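Lin2111 protein (Listeria innocua, PDB 3EDP) is of unknown function but probably binds DNA as a GntR-family transcription regulator whose second domain belongs to the UTRA family. Local coordinates at residues L143-L153 with I163-Y172; K129-L140 with N188-L196. All coordinates share one frame; numbering follows the deposited sequence.

Contact 1 (L143-L153 with I163-Y172)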
loop_
_atom_site.group_PDB
_atom_site.type_symbol
_atom_site.label_atom_id
_atom_site.label_comp_id
_atom_site.label_asym_id
_atom_site.label_seq_id
_atom_site.Cartn_x
_atom_site.Cartn_y
_atom_site.Cartn_z
ATOM N N LEU A 143 -5.511 6.665 11.148
ATOM C CA LEU A 143 -4.111 6.920 10.825
ATOM C C LEU A 143 -3.366 7.439 12.049
ATOM O O LEU A 143 -3.878 8.283 12.800
ATOM C CB LEU A 143 -4.011 7.998 9.753
ATOM C CG LEU A 143 -4.015 7.669 8.268
ATOM C CD1 LEU A 143 -5.367 7.127 7.838
ATOM C CD2 LEU A 143 -3.650 8.927 7.491
ATOM N N ILE A 144 -2.151 6.946 12.231
ATOM C CA ILE A 144 -1.282 7.398 13.301
ATOM C C ILE A 144 0.039 7.878 12.694
ATOM O O ILE A 144 0.723 7.119 12.012
ATOM C CB ILE A 144 -1.010 6.272 14.312
ATOM C CG1 ILE A 144 -2.327 5.680 14.827
ATOM C CG2 ILE A 144 -0.154 6.788 15.469
ATOM C CD1 ILE A 144 -3.127 6.609 15.728
ATOM N N LEU A 145 0.377 9.143 12.931
ATOM C CA LEU A 145 1.604 9.754 12.415
ATOM C C LEU A 145 2.359 10.430 13.555
ATOM O O LEU A 145 1.870 11.391 14.125
ATOM C CB LEU A 145 1.268 10.828 11.380
ATOM C CG LEU A 145 0.414 10.484 10.158
ATOM C CD1 LEU A 145 0.140 11.741 9.328
ATOM C CD2 LEU A 145 1.100 9.450 9.315
ATOM N N PRO A 146 3.557 9.933 13.892
ATOM C CA PRO A 146 4.331 10.569 14.967
ATOM C C PRO A 146 4.706 12.011 14.628
ATOM O O PRO A 146 5.142 12.307 13.513
ATOM C CB PRO A 146 5.590 9.697 15.061
ATOM C CG PRO A 146 5.193 8.387 14.443
ATOM C CD PRO A 146 4.238 8.748 13.349
ATOM N N LEU A 147 4.515 12.896 15.601
ATOM C CA LEU A 147 4.818 14.310 15.465
ATOM C C LEU A 147 6.234 14.555 14.983
ATOM O O LEU A 147 6.453 15.357 14.081
ATOM C CB LEU A 147 4.621 15.018 16.805
ATOM C CG LEU A 147 3.274 15.695 17.017
ATOM C CD1 LEU A 147 3.202 16.955 16.176
ATOM C CD2 LEU A 147 2.133 14.737 16.694
ATOM N N GLY A 148 7.189 13.865 15.601
ATOM C CA GLY A 148 8.598 14.016 15.265
ATOM C C GLY A 148 8.964 13.606 13.848
ATOM O O GLY A 148 10.060 13.894 13.378
ATOM N N LEU A 149 8.049 12.925 13.167
ATOM C CA LEU A 149 8.285 12.471 11.804
ATOM C C LEU A 149 7.542 13.360 10.805
ATOM O O LEU A 149 7.851 13.365 9.615
ATOM C CB LEU A 149 7.832 11.014 11.650
ATOM C CG LEU A 149 8.846 9.889 11.894
ATOM C CD1 LEU A 149 9.983 10.312 12.811
ATOM C CD2 LEU A 149 8.160 8.636 12.410
ATOM N N TYR A 150 6.541 14.090 11.294
ATOM C CA TYR A 150 5.806 15.056 10.472
ATOM C C TYR A 150 5.791 16.448 11.131
ATOM O O TYR A 150 4.742 17.093 11.215
ATOM C CB TYR A 150 4.381 14.548 10.190
ATOM C CG TYR A 150 4.373 13.218 9.460
ATOM C CD1 TYR A 150 4.120 13.149 8.095
ATOM C CD2 TYR A 150 4.659 12.034 10.133
ATOM C CE1 TYR A 150 4.131 11.939 7.425
ATOM C CE2 TYR A 150 4.681 10.820 9.465
ATOM C CZ TYR A 150 4.413 10.779 8.113
ATOM O OH TYR A 150 4.437 9.578 7.442
ATOM N N PRO A 151 6.971 16.921 11.578
ATOM C CA PRO A 151 7.118 18.133 12.399
ATOM C C PRO A 151 6.594 19.414 11.750
ATOM O O PRO A 151 6.099 20.286 12.457
ATOM C CB PRO A 151 8.643 18.243 12.571
ATOM C CG PRO A 151 9.188 17.544 11.374
ATOM C CD PRO A 151 8.289 16.349 11.256
ATOM N N ASP A 152 6.698 19.526 10.431
ATOM C CA ASP A 152 6.443 20.801 9.766
ATOM C C ASP A 152 5.030 20.960 9.205
ATOM O O ASP A 152 4.676 22.022 8.691
ATOM C CB ASP A 152 7.484 21.036 8.667
ATOM C CG ASP A 152 8.901 21.103 9.213
ATOM O OD1 ASP A 152 9.109 21.777 10.247
ATOM O OD2 ASP A 152 9.803 20.481 8.611
ATOM N N LEU A 153 4.223 19.912 9.305
ATOM C CA LEU A 153 2.868 19.957 8.775
ATOM C C LEU A 153 1.936 20.795 9.649
ATOM O O LEU A 153 1.853 20.583 10.855
ATOM C CB LEU A 153 2.301 18.541 8.644
ATOM C CG LEU A 153 2.704 17.717 7.419
ATOM C CD1 LEU A 153 4.198 17.468 7.404
ATOM C CD2 LEU A 153 1.939 16.401 7.401
ATOM N N ILE A 163 -3.575 8.788 0.690
ATOM C CA ILE A 163 -2.866 8.430 1.913
ATOM C C ILE A 163 -1.362 8.249 1.689
ATOM O O ILE A 163 -0.552 8.583 2.557
ATOM C CB ILE A 163 -3.446 7.144 2.552
ATOM C CG1 ILE A 163 -4.957 7.284 2.746
ATOM C CG2 ILE A 163 -2.760 6.853 3.887
ATOM C CD1 ILE A 163 -5.347 8.485 3.613
ATOM N N ILE A 164 -0.992 7.712 0.529
ATOM C CA ILE A 164 0.414 7.500 0.218
ATOM C C ILE A 164 1.099 8.850 0.113
ATOM O O ILE A 164 2.194 9.058 0.651
ATOM C CB ILE A 164 0.596 6.732 -1.104
ATOM C CG1 ILE A 164 0.073 5.309 -0.969
ATOM C CG2 ILE A 164 2.052 6.703 -1.506
ATOM C CD1 ILE A 164 0.231 4.513 -2.235
ATOM N N GLU A 165 0.443 9.782 -0.567
ATOM C CA GLU A 165 0.984 11.133 -0.646
ATOM C C GLU A 165 1.167 11.716 0.758
ATOM O O GLU A 165 2.219 12.267 1.076
ATOM C CB GLU A 165 0.105 12.033 -1.512
ATOM C CG GLU A 165 0.578 13.475 -1.555
ATOM C CD GLU A 165 0.042 14.225 -2.764
ATOM O OE1 GLU A 165 0.482 15.364 -3.007
ATOM O OE2 GLU A 165 -0.821 13.674 -3.474
ATOM N N LEU A 166 0.159 11.559 1.612
ATOM C CA LEU A 166 0.227 12.111 2.968
ATOM C C LEU A 166 1.374 11.477 3.767
ATOM O O LEU A 166 2.148 12.173 4.429
ATOM C CB LEU A 166 -1.101 11.906 3.712
ATOM C CG LEU A 166 -1.106 12.338 5.188
ATOM C CD1 LEU A 166 -0.836 13.821 5.294
ATOM C CD2 LEU A 166 -2.418 11.992 5.883
ATOM N N VAL A 167 1.479 10.152 3.699
ATOM C CA VAL A 167 2.513 9.434 4.441
ATOM C C VAL A 167 3.908 9.811 3.946
ATOM O O VAL A 167 4.880 9.805 4.700
ATOM C CB VAL A 167 2.327 7.908 4.351
ATOM C CG1 VAL A 167 3.536 7.203 4.916
ATOM C CG2 VAL A 167 1.068 7.482 5.095
ATOM N N ASN A 168 3.985 10.168 2.674
ATOM C CA ASN A 168 5.246 10.530 2.048
ATOM C C ASN A 168 5.633 11.984 2.309
ATOM O O ASN A 168 6.706 12.429 1.910
ATOM C CB ASN A 168 5.129 10.302 0.544
ATOM C CG ASN A 168 6.457 10.146 -0.118
ATOM O OD1 ASN A 168 6.704 10.720 -1.176
ATOM N ND2 ASN A 168 7.332 9.370 0.497
ATOM N N SER A 169 4.760 12.725 2.982
ATOM C CA SER A 169 4.901 14.178 3.045
ATOM C C SER A 169 5.678 14.710 4.263
ATOM O O SER A 169 5.843 15.917 4.420
ATOM C CB SER A 169 3.514 14.838 2.988
ATOM O OG SER A 169 2.915 14.843 4.271
ATOM N N GLY A 170 6.141 13.820 5.132
ATOM C CA GLY A 170 6.866 14.246 6.317
ATOM C C GLY A 170 8.377 14.243 6.128
ATOM O O GLY A 170 8.883 14.441 5.023
ATOM N N LYS A 171 9.094 14.017 7.223
ATOM C CA LYS A 171 10.556 14.029 7.239
ATOM C C LYS A 171 11.189 12.988 6.305
ATOM O O LYS A 171 12.163 13.275 5.619
ATOM C CB LYS A 171 11.034 13.795 8.676
ATOM C CG LYS A 171 12.499 14.071 8.938
ATOM C CD LYS A 171 12.776 14.023 10.439
ATOM C CE LYS A 171 14.265 14.060 10.740
ATOM N NZ LYS A 171 14.526 13.839 12.189
ATOM N N TYR A 172 10.629 11.780 6.285
ATOM C CA TYR A 172 11.214 10.671 5.547
ATOM C C TYR A 172 10.373 10.259 4.349
ATOM O O TYR A 172 9.180 10.525 4.290
ATOM C CB TYR A 172 11.415 9.465 6.463
ATOM C CG TYR A 172 12.384 9.712 7.585
ATOM C CD1 TYR A 172 13.752 9.567 7.392
ATOM C CD2 TYR A 172 11.934 10.094 8.844
ATOM C CE1 TYR A 172 14.647 9.800 8.425
ATOM C CE2 TYR A 172 12.819 10.327 9.882
ATOM C CZ TYR A 172 14.174 10.178 9.667
ATOM O OH TYR A 172 15.054 10.409 10.699
HETATM O O HOH W 1 8.408 11.009 7.745
#

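Contact 2 (K129-L140 with N188-L196)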
loop_
_atom_site.group_PDB
_atom_site.type_symbol
_atom_site.label_atom_id
_atom_site.label_comp_id
_atom_site.label_asym_id
_atom_site.label_seq_id
_atom_site.Cartn_x
_atom_site.Cartn_y
_atom_site.Cartn_z
ATOM N N LYS A 129 -9.032 10.159 12.285
ATOM C CA LYS A 129 -10.070 9.190 12.001
ATOM C C LYS A 129 -10.974 9.740 10.910
ATOM O O LYS A 129 -11.449 10.876 11.004
ATOM C CB LYS A 129 -10.881 8.899 13.262
ATOM C CG LYS A 129 -11.826 7.712 13.126
ATOM C CD LYS A 129 -12.670 7.534 14.379
ATOM C CE LYS A 129 -11.849 7.756 15.647
ATOM N NZ LYS A 129 -10.621 6.903 15.709
ATOM N N PHE A 130 -11.201 8.946 9.869
ATOM C CA PHE A 130 -12.167 9.324 8.840
ATOM C C PHE A 130 -13.029 8.171 8.326
ATOM O O PHE A 130 -12.695 6.998 8.480
ATOM C CB PHE A 130 -11.507 10.075 7.677
ATOM C CG PHE A 130 -10.553 9.246 6.862
ATOM C CD1 PHE A 130 -11.011 8.460 5.817
ATOM C CD2 PHE A 130 -9.190 9.286 7.115
ATOM C CE1 PHE A 130 -10.132 7.707 5.059
ATOM C CE2 PHE A 130 -8.306 8.543 6.354
ATOM C CZ PHE A 130 -8.780 7.748 5.327
ATOM N N VAL A 131 -14.150 8.537 7.720
ATOM C CA VAL A 131 -15.162 7.589 7.292
ATOM C C VAL A 131 -15.477 7.872 5.834
ATOM O O VAL A 131 -15.363 9.007 5.368
ATOM C CB VAL A 131 -16.446 7.719 8.151
ATOM C CG1 VAL A 131 -17.664 7.239 7.383
ATOM C CG2 VAL A 131 -16.296 6.959 9.466
ATOM N N GLN A 132 -15.864 6.836 5.110
ATOM C CA GLN A 132 -16.065 6.946 3.679
ATOM C C GLN A 132 -17.208 6.024 3.287
ATOM O O GLN A 132 -17.217 4.854 3.669
ATOM C CB GLN A 132 -14.781 6.518 2.979
ATOM C CG GLN A 132 -14.656 6.913 1.533
ATOM C CD GLN A 132 -13.304 6.518 0.974
ATOM O OE1 GLN A 132 -12.448 6.002 1.700
ATOM N NE2 GLN A 132 -13.103 6.756 -0.315
ATOM N N LYS A 133 -18.179 6.543 2.543
ATOM C CA LYS A 133 -19.257 5.701 2.029
ATOM C C LYS A 133 -18.749 4.875 0.851
ATOM O O LYS A 133 -18.054 5.393 -0.022
ATOM C CB LYS A 133 -20.464 6.541 1.615
ATOM C CG LYS A 133 -21.248 7.132 2.786
ATOM C CD LYS A 133 -20.323 7.830 3.776
ATOM C CE LYS A 133 -21.065 8.796 4.681
ATOM N NZ LYS A 133 -20.111 9.665 5.434
ATOM N N SER A 134 -19.081 3.587 0.835
ATOM C CA SER A 134 -18.613 2.696 -0.223
ATOM C C SER A 134 -19.723 1.788 -0.743
ATOM O O SER A 134 -20.909 2.039 -0.512
ATOM C CB SER A 134 -17.426 1.851 0.259
ATOM O OG SER A 134 -17.855 0.727 1.009
ATOM N N GLU A 135 -19.326 0.733 -1.447
ATOM C CA GLU A 135 -20.272 -0.216 -2.020
ATOM C C GLU A 135 -21.023 -0.987 -0.938
ATOM O O GLU A 135 -22.253 -0.962 -0.887
ATOM C CB GLU A 135 -19.555 -1.186 -2.965
ATOM C CG GLU A 135 -18.307 -1.832 -2.378
ATOM C CD GLU A 135 -17.702 -2.880 -3.295
ATOM O OE1 GLU A 135 -18.408 -3.349 -4.214
ATOM O OE2 GLU A 135 -16.521 -3.238 -3.096
ATOM N N HIS A 136 -20.276 -1.668 -0.075
ATOM C CA HIS A 136 -20.875 -2.471 0.985
ATOM C C HIS A 136 -20.924 -1.704 2.304
ATOM O O HIS A 136 -20.614 -2.244 3.367
ATOM C CB HIS A 136 -20.119 -3.795 1.150
ATOM C CG HIS A 136 -20.838 -4.800 1.995
ATOM N ND1 HIS A 136 -22.182 -5.068 1.854
ATOM C CD2 HIS A 136 -20.394 -5.615 2.983
ATOM C CE1 HIS A 136 -22.539 -5.996 2.725
ATOM N NE2 HIS A 136 -21.472 -6.345 3.421
ATOM N N GLY A 137 -21.312 -0.435 2.222
ATOM C CA GLY A 137 -21.474 0.390 3.405
ATOM C C GLY A 137 -20.276 1.261 3.736
ATOM O O GLY A 137 -19.295 1.318 2.994
ATOM N N ALA A 138 -20.358 1.939 4.872
ATOM C CA ALA A 138 -19.315 2.858 5.291
ATOM C C ALA A 138 -18.057 2.129 5.766
ATOM O O ALA A 138 -18.124 1.103 6.445
ATOM C CB ALA A 138 -19.842 3.790 6.382
ATOM N N THR A 139 -16.908 2.668 5.390
ATOM C CA THR A 139 -15.641 2.176 5.892
ATOM C C THR A 139 -15.063 3.181 6.876
ATOM O O THR A 139 -15.431 4.360 6.878
ATOM C CB THR A 139 -14.638 1.950 4.760
ATOM O OG1 THR A 139 -14.340 3.204 4.137
ATOM C CG2 THR A 139 -15.210 0.968 3.716
ATOM N N LEU A 140 -14.148 2.712 7.709
ATOM C CA LEU A 140 -13.555 3.555 8.730
ATOM C C LEU A 140 -12.040 3.434 8.669
ATOM O O LEU A 140 -11.497 2.329 8.623
ATOM C CB LEU A 140 -14.068 3.137 10.110
ATOM C CG LEU A 140 -13.390 3.777 11.316
ATOM C CD1 LEU A 140 -13.787 5.235 11.402
ATOM C CD2 LEU A 140 -13.798 3.048 12.585
ATOM N N ASN A 188 -17.102 -0.859 19.341
ATOM C CA ASN A 188 -17.849 0.393 19.430
ATOM C C ASN A 188 -17.581 1.331 18.256
ATOM O O ASN A 188 -18.509 1.930 17.703
ATOM C CB ASN A 188 -17.568 1.098 20.759
ATOM C CG ASN A 188 -17.801 0.195 21.956
ATOM O OD1 ASN A 188 -17.007 -0.704 22.236
ATOM N ND2 ASN A 188 -18.895 0.430 22.672
ATOM N N GLU A 189 -16.309 1.449 17.881
ATOM C CA GLU A 189 -15.901 2.277 16.751
ATOM C C GLU A 189 -16.680 1.910 15.494
ATOM O O GLU A 189 -17.247 2.773 14.820
ATOM C CB GLU A 189 -14.409 2.095 16.483
ATOM C CG GLU A 189 -13.499 2.756 17.497
ATOM C CD GLU A 189 -13.077 4.147 17.074
ATOM O OE1 GLU A 189 -11.866 4.444 17.150
ATOM O OE2 GLU A 189 -13.952 4.937 16.658
ATOM N N GLN A 190 -16.693 0.617 15.186
ATOM C CA GLN A 190 -17.377 0.110 14.003
ATOM C C GLN A 190 -18.894 0.254 14.135
ATOM O O GLN A 190 -19.579 0.605 13.174
ATOM C CB GLN A 190 -16.986 -1.350 13.745
ATOM C CG GLN A 190 -15.501 -1.552 13.436
ATOM C CD GLN A 190 -14.618 -1.475 14.681
ATOM O OE1 GLN A 190 -15.039 -1.838 15.780
ATOM N NE2 GLN A 190 -13.384 -1.007 14.507
ATOM N N ILE A 191 -19.416 -0.011 15.327
ATOM C CA ILE A 191 -20.837 0.175 15.585
ATOM C C ILE A 191 -21.253 1.588 15.200
ATOM O O ILE A 191 -22.099 1.786 14.328
ATOM C CB ILE A 191 -21.179 -0.045 17.073
ATOM C CG1 ILE A 191 -20.807 -1.461 17.506
ATOM C CG2 ILE A 191 -22.664 0.208 17.329
ATOM C CD1 ILE A 191 -21.424 -2.524 16.654
ATOM N N LYS A 192 -20.637 2.572 15.847
ATOM C CA LYS A 192 -21.041 3.962 15.682
ATOM C C LYS A 192 -20.742 4.514 14.291
ATOM O O LYS A 192 -21.573 5.204 13.701
ATOM C CB LYS A 192 -20.386 4.843 16.750
ATOM C CG LYS A 192 -18.868 4.873 16.696
ATOM C CD LYS A 192 -18.278 5.651 17.867
ATOM C CE LYS A 192 -16.755 5.655 17.813
ATOM N NZ LYS A 192 -16.139 6.275 19.020
ATOM N N ASN A 193 -19.561 4.205 13.764
ATOM C CA ASN A 193 -19.096 4.856 12.546
ATOM C C ASN A 193 -19.483 4.160 11.249
ATOM O O ASN A 193 -19.558 4.800 10.197
ATOM C CB ASN A 193 -17.585 5.067 12.608
ATOM C CG ASN A 193 -17.204 6.237 13.492
ATOM O OD1 ASN A 193 -16.498 6.078 14.488
ATOM N ND2 ASN A 193 -17.683 7.421 13.137
HETATM N N MSE A 194 -19.726 2.856 11.320
HETATM C CA MSE A 194 -20.009 2.070 10.121
HETATM C C MSE A 194 -21.413 1.501 10.174
HETATM O O MSE A 194 -21.848 0.797 9.261
HETATM C CB MSE A 194 -18.998 0.931 9.975
HETATM C CG MSE A 194 -17.567 1.407 9.795
HETATM SE SE MSE A 194 -16.283 -0.035 10.053
HETATM C CE MSE A 194 -16.740 -1.160 8.511
ATOM N N HIS A 195 -22.106 1.796 11.268
ATOM C CA HIS A 195 -23.491 1.387 11.440
ATOM C C HIS A 195 -23.631 -0.124 11.345
ATOM O O HIS A 195 -24.391 -0.651 10.535
ATOM C CB HIS A 195 -24.384 2.108 10.432
ATOM C CG HIS A 195 -24.315 3.601 10.543
ATOM N ND1 HIS A 195 -23.441 4.364 9.798
ATOM C CD2 HIS A 195 -24.992 4.468 11.333
ATOM C CE1 HIS A 195 -23.594 5.637 10.112
ATOM N NE2 HIS A 195 -24.528 5.728 11.042
ATOM N N LEU A 196 -22.868 -0.809 12.189
ATOM C CA LEU A 196 -22.930 -2.255 12.299
ATOM C C LEU A 196 -23.487 -2.626 13.670
ATOM O O LEU A 196 -23.592 -1.775 14.556
ATOM C CB LEU A 196 -21.532 -2.856 12.111
ATOM C CG LEU A 196 -20.905 -2.682 10.723
ATOM C CD1 LEU A 196 -19.560 -3.393 10.637
ATOM C CD2 LEU A 196 -21.843 -3.191 9.635
#

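Contact 1 (L143-L153 with I163-Y172)
Y150 reaches across to V167 and G170 where, in the UTRA domain, strand 137-146 runs out into a turn and helix 163-167 packs beside it; the axes of 143-146 and 163-167 run 16° from parallel, 11.3 Å apart at closest approach. From CB the side chain turns with CG anti to the carbonyl carbon (chi1 -60°), which points the ring so that its edge meets the carbonyl oxygens of L166 and V167. Y150 CG lies 4.1 Å from G170 CA, and Y150 CD1 closes to 3.5 Å of the same atom, met obliquely. Y150 CE1 comes next, 3.5 Å from V167 O. At the tip, Y150 OH donates to V167 O at 2.8 Å, in the carbonyl plane on a lone pair, and also touches V167 CG1. L145 CD1 sits over the centre of one ring face. Earlier on the strand, L143 CD2 packs 3.7 Å from L166 CD2, the two leucines crossing obliquely. L166 O takes bonds from both N and OG of S169, while L153 CD2 rests on that OG. Next to Y150 in the chain, L149 O accepts from K171 N at 2.8 Å (N-H...O 175°) and from a water that itself accepts from Y172 N.

Contact 2 (K129-L140 with N188-L196)
E189 OE1 is gripped by two cations: K129 NZ donates to it at 3.1 Å, and R142, on strand 137-146 just past this segment, forms a second salt bridge to it. The lysine uses the syn lone pair of OE1, the side of the other oxygen. E189 OE2 forms a salt bridge with K192 NZ, 3.5 Å away and one turn along the helix, so the carboxylate links two lysines. K129 NZ and K192 NZ themselves stay 6.5 Å apart. Such a cluster of positive charge would probably keep the glutamate ionised. K129 leaves the strand with CG anti to the backbone N (chi1 -169°) and bends at chi3 and chi4, bringing its ammonium group to meet E189 from the opposite direction; the K129 and N193 side chains cross at about a right angle, K129 CD near N193 OD1.

K129 and R142 stand on a beta hairpin, strands 124-134 and 137-146, against which helix 188-194 packs. The helix axis makes 50° with segment 129-134 and 134° with segment 137-140, a difference expected for antiparallel neighbours. The hairpin pairing is evident in the two backbone bonds between Q132 and T139, and its turn is a type I turn from S134 to G137.

Beside the salt bridges, mostly carbon atoms meet. N193 CB rests against two neighbouring methyls, V131 CG2 at 3.9 Å and L140 CD1 at 4.0 Å. L140 spreads its other methyl, CD2, against E189 CB, crossing that side chain at about a right angle. M194, a selenomethionine, places its SE 3.9 Å from L140 CB. Two carbonyl oxygens also take part: A138 CB lies against N193 O, and the bend of M194 at chi3 turns its CE back to 3.4 Å from A138 O.

How the contacts relate
Following the chain from the N terminus, strand 124-134 enters contact 2 first, turns, and returns as strand 137-146, whose far end supplies the first half of contact 1. Contact 1 then closes a short loop, with nine residues between its segments, none of them helix or strand. The chain continues through strand 176-185 to helix 188-194, which closes contact 2 after 47 intervening residues. Contact 1 is therefore nested inside the larger loop. Their centres lie 24 Å apart, yet F130 of the contact 2 hairpin bridges them, its CE2 3.6 Å from L143 CD1 and its CZ 3.9 Å from I163 CD1. Both contacts thus attach a helix to the same antiparallel sheet.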